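Local coordinates for endonuclease 2 (Arabidopsis thaliana, PDB 4CXP), which cleaves RNA and single-stranded DNA, and less readily double-stranded DNA, into 5'-phosphorylated products with the help of three bound divalent metal ions, at residues A[62-67]-A[131-136]. Residues are numbered along the deposited sequence; the frame is centred on the assembly and turned at random. Where two conformers were deposited one is given.
Sequences TPDACS and VSYASD
Y133 and D64 each hold CG beside their own backbone N (chi1 -61° and -73°), which helps bring the D64 carboxylate against Y133 CG and CD2 at the end of a two-stranded parallel sheet in this mainly helical S1/P1 nuclease. The strands 60-62 and 131-133, the latter within the substrate-binding region 120-169, bridge at T62 and Y133: T62 N donates to S132 O at 2.9 Å, and A134 N to T62 O. Beyond the strand, P63 leads into an inverse gamma turn centred on D64, closed by A65 N on P63 O. T62, just ahead of the turn, suits its place because OG1 also donates to P63 O, from the opposite face of that carbonyl. The flat face of Y133 receives D64 CA over its centre, a CH-pi contact 3.7 Å from the centroid, and the carboxylate lies stacked against the ring, the planes 21° apart. A65 O meets the ring edge, 3.1 Å from Y133 CE1. Helix 206-221 packs against T62 and Y133, and its C218 is disulfide-bonded to C66. The D64 carboxylate suits two donors at OD1: a water that also joins T62 O and S135 N, and the short S135 side chain, whose OG donates to the syn lone pair at 2.6 Å.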
loop_
_atom_site.group_PDB
_atom_site.type_symbol
_atom_site.label_atom_id
_atom_site.label_comp_id
_atom_site.label_asym_id
_atom_site.label_seq_id
_atom_site.Cartn_x
_atom_site.Cartn_y
_atom_site.Cartn_z
ATOM N N THR A 62 -14.219 7.667 -0.822
ATOM C CA THR A 62 -15.187 7.497 -1.899
ATOM C C THR A 62 -16.611 7.542 -1.340
ATOM O O THR A 62 -16.846 7.379 -0.136
ATOM C CB THR A 62 -15.059 6.119 -2.571
ATOM O OG1 THR A 62 -15.457 5.090 -1.651
ATOM C CG2 THR A 62 -13.671 5.865 -3.048
ATOM N N PRO A 63 -17.594 7.705 -2.234
ATOM C CA PRO A 63 -19.003 7.496 -1.865
ATOM C C PRO A 63 -19.247 6.036 -1.453
ATOM O O PRO A 63 -18.386 5.184 -1.662
ATOM C CB PRO A 63 -19.765 7.863 -3.141
ATOM C CG PRO A 63 -18.805 8.693 -3.948
ATOM C CD PRO A 63 -17.449 8.136 -3.634
ATOM N N ASP A 64 -20.437 5.748 -0.936
ATOM C CA ASP A 64 -20.818 4.377 -0.583
ATOM C C ASP A 64 -21.174 3.609 -1.858
ATOM O O ASP A 64 -22.358 3.459 -2.215
ATOM C CB ASP A 64 -22.045 4.346 0.342
ATOM C CG ASP A 64 -21.765 4.783 1.772
ATOM O OD1 ASP A 64 -20.695 5.347 2.095
ATOM O OD2 ASP A 64 -22.681 4.563 2.598
ATOM N N ALA A 65 -20.146 3.177 -2.579
ATOM C CA ALA A 65 -20.313 2.405 -3.795
ATOM C C ALA A 65 -18.982 1.726 -4.087
ATOM O O ALA A 65 -18.056 1.812 -3.307
ATOM C CB ALA A 65 -20.796 3.277 -4.952
ATOM N N CYS A 66 -18.864 1.077 -5.217
ATOM C CA CYS A 66 -17.672 0.296 -5.535
ATOM C C CYS A 66 -16.810 0.929 -6.615
ATOM O O CYS A 66 -15.950 0.265 -7.211
ATOM C CB CYS A 66 -18.072 -1.121 -5.911
ATOM S SG CYS A 66 -19.022 -1.939 -4.600
ATOM N N SER A 67 -16.958 2.235 -6.787
ATOM C CA SER A 67 -16.273 2.946 -7.843
ATOM C C SER A 67 -15.308 3.992 -7.309
ATOM O O SER A 67 -15.485 4.560 -6.228
ATOM C CB SER A 67 -17.277 3.557 -8.790
ATOM O OG SER A 67 -17.865 4.649 -8.205
ATOM N N VAL A 131 -8.853 2.965 0.122
ATOM C CA VAL A 131 -9.636 3.510 -1.000
ATOM C C VAL A 131 -11.057 3.029 -0.723
ATOM O O VAL A 131 -11.527 1.997 -1.257
ATOM C CB VAL A 131 -9.150 3.043 -2.387
ATOM C CG1 VAL A 131 -9.949 3.738 -3.481
ATOM C CG2 VAL A 131 -7.657 3.285 -2.539
ATOM N N SER A 132 -11.712 3.712 0.220
ATOM C CA SER A 132 -12.985 3.238 0.719
ATOM C C SER A 132 -13.789 4.376 1.299
ATOM O O SER A 132 -13.543 5.561 0.983
ATOM C CB SER A 132 -12.767 2.058 1.666
ATOM O OG SER A 132 -12.254 2.458 2.899
ATOM N N TYR A 133 -14.833 4.027 2.050
ATOM C CA TYR A 133 -15.927 4.951 2.206
ATOM C C TYR A 133 -15.598 6.067 3.168
ATOM O O TYR A 133 -15.230 5.838 4.339
ATOM C CB TYR A 133 -17.179 4.266 2.719
ATOM C CG TYR A 133 -17.776 3.171 1.869
ATOM C CD1 TYR A 133 -17.345 2.900 0.551
ATOM C CD2 TYR A 133 -18.828 2.427 2.366
ATOM C CE1 TYR A 133 -17.942 1.901 -0.192
ATOM C CE2 TYR A 133 -19.427 1.439 1.612
ATOM C CZ TYR A 133 -18.980 1.177 0.336
ATOM O OH TYR A 133 -19.588 0.185 -0.392
ATOM N N ALA A 134 -15.896 7.287 2.736
ATOM C CA ALA A 134 -15.848 8.414 3.645
ATOM C C ALA A 134 -16.762 8.199 4.864
ATOM O O ALA A 134 -16.426 8.603 5.980
ATOM C CB ALA A 134 -16.311 9.672 2.926
ATOM N N SER A 135 -17.926 7.599 4.650
ATOM C CA SER A 135 -18.942 7.501 5.712
ATOM C C SER A 135 -18.523 6.677 6.939
ATOM O O SER A 135 -19.067 6.863 8.027
ATOM C CB SER A 135 -20.223 6.938 5.115
ATOM O OG SER A 135 -19.971 5.636 4.622
ATOM N N ASP A 136 -17.568 5.759 6.782
ATOM C CA ASP A 136 -17.045 4.994 7.934
ATOM C C ASP A 136 -15.543 5.178 8.124
ATOM O O ASP A 136 -14.870 4.375 8.786
ATOM C CB ASP A 136 -17.461 3.512 7.879
ATOM C CG ASP A 136 -17.129 2.846 6.564
ATOM O OD1 ASP A 136 -15.999 2.988 6.073
ATOM O OD2 ASP A 136 -18.017 2.165 6.002
HETATM O O HOH W 1 -18.957 7.291 1.799
#